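Putative glucoamylase (Bacteroides caccae ATCC 43185, PDB 4QT9) is a putative glucoamylase that probably hydrolyses glucosidic linkages, built on an alpha/alpha toroid fold. Local coordinates at residues G204-M209 / D230-N235; A237-H242 / E248-Y253; L276-E279 / S283-H286; N290-N295 / L345-Y350; R296-R301 / P330-D335. All coordinates share one frame; numbering follows the deposited sequence. Where two conformers were deposited one is given.

Overall arrangement
All five contacts lie within the region assigned to the putative glucoamylase family. Helix 284-301 threads through three of them: contact 3 holds its N-terminal start, contact 4 its middle and contact 5 its C-terminal end, with the centres of contacts 3 and 5 about 25 Å apart. Contacts 1, 2 and 3 follow one another along the chain, and the segments of contact 5 fall between those of contact 4. The hairpin of contact 2 reaches both ways, bonding through R252 to the loop of contact 1 and through E248 to N290 of contact 4. The helix is thereby tied to loops and a hairpin along its length, as part of the alpha/alpha toroid fold.

Contact 1 of 5, residues G204-M209 / D230-N235; sequences GYNECM and DGWAQN
The backbone N of G204 donates to the carbonyl O of W232 over 2.7 Å, a fairly straight bond that arrives in the carbonyl plane on a lone pair. It brings the loop residue under the indole of the same tryptophan. There G204 CA stands 3.5 Å from the centroid of the six-membered ring of W232 and only 4° off its normal, a position where a CB would run into W232 CE2. On the opposite face M209 CA lies 4.0 Å from the same W232 centroid. The selenium of M209, a selenomethionine, stands obliquely beside the five-membered ring in a Met-aromatic contact. Loop 204-209 thus wraps round an indole that helix 225-232 sends across with CG anti to the backbone N (chi1 173°), and it leads directly into helix 209-217. The rim of the ring is met too: N206 OD1 lies near its plane, 3.3 Å from W232 CZ3. N206 OD1 also accepts from C208 N at 3.1 Å, closing an Asx turn. Y205, preceded by a cis peptide bond, sets CD1 3.6 Å from W232 CZ2 with the rings at 75°, while its OH bonds to the O of W263. A leucine in place of W232 would probably open a gap between G204 and M209 and leave the loop without the flat core it folds around. Y228 and Y212 meet the indole as well.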
# COMPACT_ATOMS: atom_id res chain seq x y z
N GLY A 204 1.15 14.09 9.64
CA GLY A 204 2.21 13.65 8.73
C GLY A 204 3.62 13.92 9.24
O GLY A 204 3.78 14.64 10.22
N TYR A 205 4.66 13.38 8.57
CA TYR A 205 4.53 12.51 7.41
C TYR A 205 4.61 11.05 7.85
O TYR A 205 5.43 10.70 8.70
CB TYR A 205 5.63 12.81 6.33
CG TYR A 205 5.43 11.97 5.08
CD1 TYR A 205 4.56 12.38 4.08
CD2 TYR A 205 6.07 10.74 4.93
CE1 TYR A 205 4.31 11.57 2.96
CE2 TYR A 205 5.83 9.93 3.82
CZ TYR A 205 4.93 10.34 2.85
OH TYR A 205 4.72 9.54 1.76
N ASN A 206 3.78 10.22 7.24
CA ASN A 206 3.76 8.76 7.42
C ASN A 206 3.11 8.19 6.16
O ASN A 206 2.87 8.93 5.21
CB ASN A 206 3.11 8.28 8.78
CG ASN A 206 1.67 8.67 8.98
OD1 ASN A 206 0.93 8.90 8.03
ND2 ASN A 206 1.23 8.76 10.22
N GLU A 207 2.80 6.91 6.12
CA GLU A 207 2.22 6.24 4.95
C GLU A 207 0.76 6.67 4.59
O GLU A 207 0.24 6.19 3.58
CB GLU A 207 2.26 4.73 5.19
CG GLU A 207 1.21 4.23 6.18
CD GLU A 207 1.58 4.21 7.65
OE1 GLU A 207 2.26 5.16 8.11
OE2 GLU A 207 1.17 3.26 8.36
N CYS A 208 0.11 7.53 5.41
CA CYS A 208 -1.33 7.82 5.32
C CYS A 208 -1.75 9.05 4.49
O CYS A 208 -2.91 9.40 4.59
CB CYS A 208 -1.93 7.92 6.72
SG CYS A 208 -1.47 6.55 7.82
N MSE A 209 -0.88 9.67 3.66
CA MSE A 209 -1.27 10.89 2.93
C MSE A 209 -2.53 10.72 2.04
O MSE A 209 -3.40 11.58 2.08
CB MSE A 209 -0.12 11.48 2.09
CG MSE A 209 -0.43 12.88 1.53
SE MSE A 209 1.18 13.71 0.80
CE MSE A 209 1.17 12.91 -0.92
N ASP A 230 -4.45 21.85 9.00
CA ASP A 230 -4.30 21.84 10.47
C ASP A 230 -3.94 20.45 11.02
O ASP A 230 -3.22 20.38 12.01
CB ASP A 230 -5.60 22.31 11.19
CG ASP A 230 -6.12 23.72 10.88
OD1 ASP A 230 -5.49 24.42 10.04
OD2 ASP A 230 -7.14 24.12 11.48
N GLY A 231 -4.50 19.38 10.44
CA GLY A 231 -4.30 18.00 10.90
C GLY A 231 -3.12 17.26 10.30
O GLY A 231 -2.20 16.88 11.03
N TRP A 232 -3.15 17.02 8.98
CA TRP A 232 -2.01 16.32 8.37
C TRP A 232 -0.69 17.12 8.43
O TRP A 232 0.35 16.59 8.82
CB TRP A 232 -2.30 15.95 6.91
CG TRP A 232 -1.12 15.37 6.17
CD1 TRP A 232 -0.32 16.01 5.28
CD2 TRP A 232 -0.64 14.02 6.25
NE1 TRP A 232 0.59 15.13 4.74
CE2 TRP A 232 0.45 13.91 5.35
CE3 TRP A 232 -0.98 12.89 7.03
CZ2 TRP A 232 1.18 12.71 5.19
CZ3 TRP A 232 -0.26 11.71 6.88
CH2 TRP A 232 0.79 11.62 5.94
N ALA A 233 -0.73 18.38 7.97
CA ALA A 233 0.44 19.23 7.86
C ALA A 233 0.78 20.00 9.15
O ALA A 233 1.89 20.52 9.26
CB ALA A 233 0.24 20.21 6.73
N GLN A 234 -0.16 20.05 10.11
CA GLN A 234 -0.04 20.81 11.37
C GLN A 234 0.54 22.22 11.10
O GLN A 234 1.54 22.63 11.71
CB GLN A 234 0.76 20.04 12.43
CG GLN A 234 0.01 18.84 12.96
CD GLN A 234 0.80 18.19 14.06
OE1 GLN A 234 1.87 17.65 13.83
NE2 GLN A 234 0.32 18.28 15.30
N ASN A 235 -0.05 22.90 10.09
CA ASN A 235 0.21 24.27 9.63
C ASN A 235 1.68 24.50 9.26
O ASN A 235 2.22 25.58 9.52
CB ASN A 235 -0.26 25.29 10.69
CG ASN A 235 -1.72 25.09 11.01
OD1 ASN A 235 -2.60 25.33 10.18
ND2 ASN A 235 -2.00 24.52 12.18

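Contact 2 of 5, residues A237-H242 / E248-Y253; sequences AIVSPH and ELHLRY
The imidazole of H242 presents one face to L249 and its edge to the backbone on either strand. L249 CB lies over that face, whereas L251 O sits in the ring plane 3.1 Å from H242 CE1. Another carbonyl in that plane, S240 O, receives H242 ND1 at 2.7 Å, almost along the C=O axis. The side chain can fold back onto its own strand because CG sits between the backbone N and the carbonyl carbon (chi1 60°), and NE2 is held in turn by the O of E257. H250 behaves differently: its ring runs alongside the P241 ring, pointing the same way, and meets V239 obliquely with NE2 3.5 Å from V239 CG1. Strands 239-244 and 247-251 form an antiparallel hairpin, in which V239 and L251 are a non-hydrogen-bonded pair and H242 and L249 a hydrogen-bonded one. Between these pairs the register slips by one residue, a beta bulge, and H250 O accepts from S240 N at 2.9 Å; P241, having no N-H, adds no bond there. Beyond the strands R252 N donates to I238 O over 2.7 Å. The R252 side chain, bent at chi3 (59°), lays one face of its guanidinium over A237 O and I238 N, with NH1 3.5 Å from A237 CB, and NH2 goes on to bond G204 O and Q234 OE1.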
# COMPACT_ATOMS: atom_id res chain seq x y z
N ALA A 237 4.31 22.42 10.23
CA ALA A 237 5.23 21.65 11.10
C ALA A 237 5.76 20.36 10.40
O ALA A 237 6.77 19.80 10.81
CB ALA A 237 4.52 21.27 12.39
N ILE A 238 5.09 19.89 9.33
CA ILE A 238 5.48 18.70 8.54
C ILE A 238 6.75 19.00 7.71
O ILE A 238 7.37 18.08 7.19
CB ILE A 238 4.27 18.25 7.65
CG1 ILE A 238 4.48 16.80 7.07
CG2 ILE A 238 3.96 19.29 6.55
CD1 ILE A 238 3.25 16.15 6.43
N VAL A 239 7.10 20.28 7.54
CA VAL A 239 8.29 20.69 6.80
C VAL A 239 9.41 20.81 7.82
O VAL A 239 9.31 21.61 8.74
CB VAL A 239 8.07 22.02 6.03
CG1 VAL A 239 9.36 22.47 5.32
CG2 VAL A 239 6.91 21.90 5.03
N SER A 240 10.43 19.92 7.71
CA SER A 240 11.55 19.93 8.66
C SER A 240 12.79 19.40 7.96
O SER A 240 13.14 18.24 8.15
CB SER A 240 11.20 19.10 9.89
OG SER A 240 12.13 19.29 10.94
N PRO A 241 13.45 20.21 7.09
CA PRO A 241 14.61 19.69 6.36
C PRO A 241 15.73 19.20 7.28
O PRO A 241 16.07 19.87 8.26
CB PRO A 241 15.05 20.88 5.50
CG PRO A 241 13.81 21.72 5.35
CD PRO A 241 13.14 21.60 6.69
N HIS A 242 16.23 17.97 7.02
CA HIS A 242 17.33 17.36 7.77
C HIS A 242 18.05 16.34 6.88
O HIS A 242 17.49 15.87 5.89
CB HIS A 242 16.84 16.69 9.08
CG HIS A 242 15.83 15.62 8.84
ND1 HIS A 242 14.55 15.91 8.39
CD2 HIS A 242 15.96 14.28 8.95
CE1 HIS A 242 13.94 14.75 8.25
NE2 HIS A 242 14.74 13.74 8.59
N GLU A 248 19.54 14.67 1.82
CA GLU A 248 18.59 15.67 2.30
C GLU A 248 17.14 15.19 2.20
O GLU A 248 16.66 14.83 1.12
CB GLU A 248 18.82 16.98 1.50
CG GLU A 248 17.85 18.11 1.80
CD GLU A 248 18.04 18.82 3.12
OE1 GLU A 248 19.10 19.46 3.31
OE2 GLU A 248 17.11 18.76 3.96
N LEU A 249 16.43 15.20 3.34
CA LEU A 249 14.99 14.93 3.41
C LEU A 249 14.27 16.24 3.80
O LEU A 249 14.76 17.00 4.64
CB LEU A 249 14.65 13.78 4.36
CG LEU A 249 15.26 12.40 4.05
CD1 LEU A 249 14.97 11.44 5.15
CD2 LEU A 249 14.73 11.81 2.72
N HIS A 250 13.15 16.54 3.13
CA HIS A 250 12.43 17.81 3.32
C HIS A 250 11.38 17.76 4.44
O HIS A 250 11.13 18.77 5.10
CB HIS A 250 11.73 18.21 2.01
CG HIS A 250 11.07 19.54 2.04
ND1 HIS A 250 11.80 20.71 2.13
CD2 HIS A 250 9.75 19.85 2.00
CE1 HIS A 250 10.91 21.69 2.15
NE2 HIS A 250 9.66 21.22 2.08
N LEU A 251 10.77 16.59 4.65
CA LEU A 251 9.66 16.45 5.59
C LEU A 251 10.04 15.95 6.96
O LEU A 251 11.08 15.31 7.13
CB LEU A 251 8.60 15.47 4.99
CG LEU A 251 8.08 15.79 3.59
CD1 LEU A 251 7.17 14.72 3.10
CD2 LEU A 251 7.38 17.18 3.55
N ARG A 252 9.13 16.19 7.94
CA ARG A 252 9.19 15.65 9.29
C ARG A 252 8.55 14.26 9.24
O ARG A 252 7.35 14.15 8.98
CB ARG A 252 8.44 16.57 10.27
CG ARG A 252 8.26 15.92 11.65
CD ARG A 252 7.14 16.52 12.47
NE ARG A 252 5.82 16.44 11.83
CZ ARG A 252 4.75 17.10 12.26
NH1 ARG A 252 4.83 17.87 13.34
NH2 ARG A 252 3.59 16.99 11.62
N TYR A 253 9.33 13.20 9.49
CA TYR A 253 8.83 11.82 9.53
C TYR A 253 8.38 11.55 10.97
O TYR A 253 9.09 11.89 11.91
CB TYR A 253 9.91 10.83 9.03
CG TYR A 253 10.16 11.00 7.54
CD1 TYR A 253 10.95 12.04 7.05
CD2 TYR A 253 9.57 10.15 6.62
CE1 TYR A 253 11.11 12.25 5.68
CE2 TYR A 253 9.72 10.35 5.25
CZ TYR A 253 10.48 11.41 4.79
OH TYR A 253 10.64 11.58 3.43

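Contact 3 of 5, residues L276-E279 / S283-H286; sequences LKDE and SYFH
Y284 reaches back over the preceding turn to D278, its OH donating to D278 OD1 in a short bond of 2.6 Å. The hydroxyl comes from above the carboxylate, 45° out of its plane, and the tyrosine ring is itself turned well away from that plane. CG of Y284 is anti to its own carbonyl carbon (chi1 -78°), which swings the ring across the end of strand 276-277 and puts its edge, not a face, toward L276 O and D278. The aspartate has an unusual first torsion of 92°, away from the staggered positions; in this pose OD1 also takes the N-H of Y280, and OD2 the OH of Y228. Three donors thus satisfy a buried carboxylate and probably help it to stay ionised. The arrangement is a tight connection from a strand into a helix: strand 276-277, paired with 430-431, gives way within a few residues to helix 284-301. Y284 N, in the first turn, donates to L276 O at 2.9 Å, while S283 is the N-cap, its OG accepting from H286 N at 3.2 Å. S283 CA adds a CA-H...O contact to L276 O. Beside the polar bonds, L276 CD2 packs 4.0 Å from Y284 CD2. The CB of K277 points away from the helix, and it is its backbone that borders the tyrosine ring, CA lying 4.2 Å from Y284 CD2.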
# COMPACT_ATOMS: atom_id res chain seq x y z
N LEU A 276 4.41 15.91 -8.85
CA LEU A 276 3.46 16.24 -7.79
C LEU A 276 4.11 17.17 -6.78
O LEU A 276 5.18 16.89 -6.26
CB LEU A 276 2.89 14.98 -7.11
CG LEU A 276 1.72 15.19 -6.10
CD1 LEU A 276 0.43 15.52 -6.82
CD2 LEU A 276 1.50 13.92 -5.21
N LYS A 277 3.43 18.29 -6.50
CA LYS A 277 3.90 19.27 -5.54
C LYS A 277 2.73 19.92 -4.83
O LYS A 277 1.61 19.93 -5.34
CB LYS A 277 4.78 20.34 -6.23
CG LYS A 277 4.02 21.33 -7.11
CD LYS A 277 4.93 22.08 -8.09
CE LYS A 277 5.15 21.32 -9.38
NZ LYS A 277 3.88 21.09 -10.13
N ASP A 278 3.00 20.49 -3.66
CA ASP A 278 2.03 21.25 -2.91
C ASP A 278 2.80 22.22 -2.00
O ASP A 278 4.05 22.31 -2.09
CB ASP A 278 0.98 20.33 -2.20
CG ASP A 278 1.27 19.88 -0.78
OD1 ASP A 278 2.45 19.59 -0.47
OD2 ASP A 278 0.30 19.77 0.00
N GLU A 279 2.08 22.97 -1.17
CA GLU A 279 2.61 23.95 -0.21
C GLU A 279 3.76 23.38 0.66
O GLU A 279 4.72 24.10 0.96
CB GLU A 279 1.44 24.40 0.70
CG GLU A 279 1.78 25.41 1.78
CD GLU A 279 0.59 25.98 2.54
OE1 GLU A 279 -0.55 25.90 2.02
OE2 GLU A 279 0.80 26.53 3.65
N SER A 283 8.45 18.72 -4.57
CA SER A 283 8.42 17.50 -5.39
C SER A 283 8.31 16.25 -4.52
O SER A 283 9.31 15.84 -3.90
CB SER A 283 9.66 17.40 -6.28
OG SER A 283 9.68 16.18 -7.01
N TYR A 284 7.13 15.60 -4.51
CA TYR A 284 6.93 14.35 -3.78
C TYR A 284 7.78 13.23 -4.41
O TYR A 284 8.32 12.39 -3.69
CB TYR A 284 5.42 14.00 -3.69
CG TYR A 284 4.75 14.83 -2.61
CD1 TYR A 284 4.89 14.51 -1.26
CD2 TYR A 284 4.08 16.01 -2.93
CE1 TYR A 284 4.34 15.31 -0.26
CE2 TYR A 284 3.51 16.81 -1.94
CZ TYR A 284 3.63 16.45 -0.61
OH TYR A 284 3.10 17.24 0.39
N PHE A 285 8.02 13.32 -5.74
CA PHE A 285 8.90 12.35 -6.42
C PHE A 285 10.33 12.36 -5.84
O PHE A 285 10.89 11.30 -5.55
CB PHE A 285 8.96 12.61 -7.95
CG PHE A 285 9.79 11.58 -8.67
CD1 PHE A 285 9.24 10.36 -9.05
CD2 PHE A 285 11.15 11.79 -8.91
CE1 PHE A 285 10.02 9.39 -9.69
CE2 PHE A 285 11.93 10.82 -9.54
CZ PHE A 285 11.35 9.62 -9.93
N HIS A 286 10.93 13.57 -5.72
CA HIS A 286 12.29 13.71 -5.23
C HIS A 286 12.38 13.41 -3.74
O HIS A 286 13.36 12.84 -3.32
CB HIS A 286 12.87 15.07 -5.60
CG HIS A 286 13.14 15.19 -7.06
ND1 HIS A 286 12.28 15.87 -7.90
CD2 HIS A 286 14.12 14.62 -7.81
CE1 HIS A 286 12.79 15.74 -9.12
NE2 HIS A 286 13.90 15.00 -9.11

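Contact 4 of 5, residues N290-N295 / L345-Y350; sequences NLTLVN and LSSIVY
T292 and S347 meet hydroxyl to hydroxyl. The hydrogen bond runs from S347 OG to T292 OG1 over 2.9 Å, joining the middle of helix 284-301 to the loop between helices 341-345 and 352-364. T292 OG1 stands beside its own backbone N (chi1 -57°), where it also bonds to the helix carbonyl M288 O one turn earlier. S347 OG receives a further bond from the amide of Q265, and its first torsion, -94°, is off the staggered position. Polar links thus pass from Q265 through S347 and T292 to M288.

Van der Waals contact accompanies this chain. T292 CG2, the branch anti to the backbone N, rests 3.5 Å from S347 CB. Y350 closes one flank, with CD2 3.9 Å from T292 OG1, an oblique approach to the ring. That ring has S347 OG in its plane at the edge, and one face is centred under V349 CG2, while its OH is bonded to the O of A264.

Backbone bonds shape the loop. A type I turn runs from L345 to I348, and Y350 N donates to S347 O at 2.9 Å, so the serine is presented to the helix from a folded loop. A valine in place of T292 is likely to leave the S347 hydroxyl without its acceptor and M288 O without its side-chain donor.

Since M288 O can only accept and the serine proton points to T292, the threonine hydroxyl must act as both acceptor and donor, a relay that keeps these buried polar groups satisfied with no charge involved.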
# COMPACT_ATOMS: atom_id res chain seq x y z
N ASN A 290 14.63 10.28 -2.47
CA ASN A 290 15.65 10.49 -1.44
C ASN A 290 15.46 9.55 -0.27
O ASN A 290 16.45 9.07 0.26
CB ASN A 290 15.68 11.94 -0.96
CG ASN A 290 16.49 12.78 -1.89
OD1 ASN A 290 16.95 12.30 -2.94
ND2 ASN A 290 16.69 14.03 -1.52
N LEU A 291 14.21 9.26 0.10
CA LEU A 291 13.93 8.32 1.19
C LEU A 291 14.39 6.90 0.77
O LEU A 291 14.91 6.15 1.61
CB LEU A 291 12.45 8.35 1.60
CG LEU A 291 12.07 7.53 2.82
CD1 LEU A 291 12.78 8.03 4.09
CD2 LEU A 291 10.57 7.50 3.02
N THR A 292 14.28 6.57 -0.53
CA THR A 292 14.76 5.31 -1.10
C THR A 292 16.28 5.30 -1.02
O THR A 292 16.88 4.30 -0.60
CB THR A 292 14.25 5.11 -2.56
OG1 THR A 292 12.84 5.16 -2.60
CG2 THR A 292 14.69 3.79 -3.16
N LEU A 293 16.90 6.45 -1.39
CA LEU A 293 18.35 6.53 -1.42
C LEU A 293 18.96 6.45 -0.02
O LEU A 293 20.00 5.82 0.13
CB LEU A 293 18.83 7.74 -2.19
CG LEU A 293 18.53 7.68 -3.69
CD1 LEU A 293 18.84 9.00 -4.36
CD2 LEU A 293 19.27 6.55 -4.37
N VAL A 294 18.25 7.00 0.99
CA VAL A 294 18.65 6.91 2.40
C VAL A 294 18.66 5.43 2.83
O VAL A 294 19.61 4.98 3.46
CB VAL A 294 17.73 7.77 3.32
CG1 VAL A 294 17.82 7.33 4.78
CG2 VAL A 294 18.05 9.25 3.18
N ASN A 295 17.61 4.70 2.47
CA ASN A 295 17.42 3.28 2.79
C ASN A 295 18.57 2.45 2.24
O ASN A 295 19.17 1.67 2.98
CB ASN A 295 16.08 2.79 2.21
CG ASN A 295 15.55 1.58 2.92
OD1 ASN A 295 16.01 0.46 2.69
ND2 ASN A 295 14.65 1.81 3.87
N LEU A 345 12.08 -3.27 -4.40
CA LEU A 345 11.34 -3.52 -5.63
C LEU A 345 10.18 -2.57 -5.83
O LEU A 345 9.96 -2.17 -6.97
CB LEU A 345 10.87 -4.97 -5.78
CG LEU A 345 11.90 -6.08 -5.53
CD1 LEU A 345 11.35 -7.42 -5.97
CD2 LEU A 345 13.20 -5.80 -6.18
N SER A 346 9.48 -2.15 -4.75
CA SER A 346 8.36 -1.21 -4.93
C SER A 346 8.87 0.26 -5.07
O SER A 346 8.06 1.17 -5.20
CB SER A 346 7.34 -1.34 -3.80
OG SER A 346 6.95 -2.70 -3.62
N SER A 347 10.18 0.46 -5.06
CA SER A 347 10.78 1.77 -5.28
C SER A 347 11.35 1.87 -6.70
O SER A 347 12.03 2.84 -7.00
CB SER A 347 11.83 2.07 -4.22
OG SER A 347 11.19 2.81 -3.19
N ILE A 348 11.04 0.88 -7.57
CA ILE A 348 11.47 0.83 -8.98
C ILE A 348 11.09 2.13 -9.73
O ILE A 348 11.85 2.59 -10.58
CB ILE A 348 10.93 -0.44 -9.71
CG1 ILE A 348 11.57 -0.60 -11.12
CG2 ILE A 348 9.38 -0.48 -9.75
CD1 ILE A 348 11.44 -2.01 -11.73
N VAL A 349 9.94 2.73 -9.40
CA VAL A 349 9.45 3.99 -10.03
C VAL A 349 10.38 5.19 -9.69
O VAL A 349 10.45 6.15 -10.47
CB VAL A 349 7.98 4.30 -9.64
CG1 VAL A 349 7.04 3.22 -10.16
CG2 VAL A 349 7.82 4.51 -8.12
N TYR A 350 11.10 5.13 -8.55
CA TYR A 350 12.02 6.18 -8.07
C TYR A 350 13.48 5.93 -8.44
O TYR A 350 14.17 6.88 -8.82
CB TYR A 350 11.95 6.30 -6.54
CG TYR A 350 10.56 6.56 -6.01
CD1 TYR A 350 9.86 7.71 -6.39
CD2 TYR A 350 9.95 5.67 -5.14
CE1 TYR A 350 8.57 7.94 -5.94
CE2 TYR A 350 8.65 5.90 -4.67
CZ TYR A 350 7.97 7.04 -5.08
OH TYR A 350 6.72 7.31 -4.60

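Contact 5 of 5, residues R296-R301 / P330-D335; sequences RAYCIR and PNEQDD
The Y298 ring carries the peptide between P330 and N331 on one face, with N331 N 3.8 Å above the plane, over the ring centre, and P330 C displaced toward the rim. At the edge, in the ring plane, lies D335 OD2. Y298 OH donates to D335 OD2 at 2.8 Å, meeting it on the anti side of the carboxylate, whose plane stands nearly perpendicular to the ring (87°). Y298 reaches so far out of the helix because CG is anti to the backbone N (chi1 175°); nearer its root, Y298 CB packs 3.6 Å from P330 CB. E332 borders the phenol as well, CG lying 3.5 Å from Y298 OH. A water links the outer edge: R301 NH2 donates to it at 2.7 Å, and it donates to E332 OE2 at 3.0 Å, while R301 also forms a salt bridge with E245. The loop that receives the tyrosine is held by N331, whose OD1 accepts from D334 N at 3.0 Å and whose ND2 bonds to D334 OD2. The OD1 bond makes an Asx motif, here shaping the loop that packs against the C-terminal end of helix 284-301.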
# COMPACT_ATOMS: atom_id res chain seq x y z
N ARG A 296 18.89 2.65 0.95
CA ARG A 296 19.96 1.99 0.21
C ARG A 296 21.33 2.36 0.81
O ARG A 296 22.16 1.47 1.04
CB ARG A 296 19.86 2.38 -1.27
CG ARG A 296 20.98 1.80 -2.14
CD ARG A 296 20.92 2.34 -3.56
NE ARG A 296 22.03 1.86 -4.37
CZ ARG A 296 23.19 2.51 -4.51
NH1 ARG A 296 23.39 3.66 -3.87
NH2 ARG A 296 24.15 2.01 -5.26
N ALA A 297 21.56 3.66 1.09
CA ALA A 297 22.82 4.14 1.67
C ALA A 297 23.08 3.46 3.00
O ALA A 297 24.22 3.05 3.22
CB ALA A 297 22.79 5.65 1.84
N TYR A 298 22.05 3.31 3.87
CA TYR A 298 22.21 2.65 5.17
C TYR A 298 22.62 1.18 5.00
O TYR A 298 23.52 0.73 5.72
CB TYR A 298 20.92 2.72 6.04
CG TYR A 298 21.03 1.92 7.32
CD1 TYR A 298 20.71 0.57 7.35
CD2 TYR A 298 21.55 2.49 8.47
CE1 TYR A 298 20.94 -0.21 8.49
CE2 TYR A 298 21.76 1.74 9.63
CZ TYR A 298 21.44 0.39 9.64
OH TYR A 298 21.65 -0.35 10.78
N CYS A 299 21.96 0.44 4.07
CA CYS A 299 22.25 -0.98 3.81
C CYS A 299 23.65 -1.14 3.24
O CYS A 299 24.34 -2.09 3.62
CB CYS A 299 21.22 -1.61 2.89
SG CYS A 299 19.54 -1.63 3.57
N ILE A 300 24.10 -0.20 2.36
CA ILE A 300 25.47 -0.25 1.79
C ILE A 300 26.46 -0.01 2.94
O ILE A 300 27.45 -0.72 3.03
CB ILE A 300 25.65 0.75 0.60
CG1 ILE A 300 24.85 0.26 -0.63
CG2 ILE A 300 27.16 0.97 0.25
CD1 ILE A 300 24.66 1.24 -1.70
N ARG A 301 26.15 0.93 3.84
CA ARG A 301 27.03 1.21 4.98
C ARG A 301 27.09 -0.01 5.89
O ARG A 301 28.19 -0.37 6.30
CB ARG A 301 26.60 2.46 5.74
CG ARG A 301 27.63 2.89 6.78
CD ARG A 301 27.36 4.30 7.22
NE ARG A 301 25.98 4.50 7.70
CZ ARG A 301 25.61 4.36 8.97
NH1 ARG A 301 26.48 3.95 9.88
NH2 ARG A 301 24.36 4.62 9.32
N PRO A 330 15.87 2.25 8.08
CA PRO A 330 17.32 2.43 7.96
C PRO A 330 17.96 3.16 9.15
O PRO A 330 18.38 4.32 9.04
CB PRO A 330 17.45 3.21 6.65
CG PRO A 330 16.23 4.06 6.61
CD PRO A 330 15.14 3.19 7.19
N ASN A 331 18.06 2.45 10.29
CA ASN A 331 18.73 2.87 11.52
C ASN A 331 19.08 1.61 12.34
O ASN A 331 18.36 0.61 12.28
CB ASN A 331 17.90 3.89 12.33
CG ASN A 331 16.66 3.33 12.96
OD1 ASN A 331 16.71 2.56 13.92
ND2 ASN A 331 15.51 3.78 12.49
N GLU A 332 20.16 1.68 13.12
CA GLU A 332 20.72 0.60 13.92
C GLU A 332 19.77 0.01 14.97
O GLU A 332 19.95 -1.15 15.35
CB GLU A 332 22.03 1.05 14.60
CG GLU A 332 23.14 1.21 13.59
CD GLU A 332 24.52 1.43 14.18
OE1 GLU A 332 25.10 0.46 14.72
OE2 GLU A 332 25.04 2.57 14.07
N GLN A 333 18.76 0.77 15.41
CA GLN A 333 17.77 0.29 16.39
C GLN A 333 16.70 -0.63 15.73
O GLN A 333 16.25 -1.60 16.35
CB GLN A 333 17.08 1.47 17.10
CG GLN A 333 17.98 2.18 18.14
CD GLN A 333 19.20 2.88 17.56
OE1 GLN A 333 19.13 3.64 16.59
NE2 GLN A 333 20.37 2.62 18.15
N ASP A 334 16.31 -0.31 14.49
CA ASP A 334 15.24 -1.02 13.78
C ASP A 334 15.80 -2.07 12.80
O ASP A 334 15.06 -2.98 12.40
CB ASP A 334 14.34 -0.02 13.03
CG ASP A 334 13.67 1.03 13.92
OD1 ASP A 334 13.34 0.70 15.09
OD2 ASP A 334 13.43 2.15 13.43
N ASP A 335 17.10 -1.96 12.45
CA ASP A 335 17.77 -2.91 11.57
C ASP A 335 17.99 -4.24 12.30
O ASP A 335 18.62 -4.25 13.35
CB ASP A 335 19.09 -2.32 11.05
CG ASP A 335 19.95 -3.25 10.20
OD1 ASP A 335 19.39 -4.21 9.60
OD2 ASP A 335 21.17 -2.98 10.09
O HOH W 1 24.04 4.51 11.98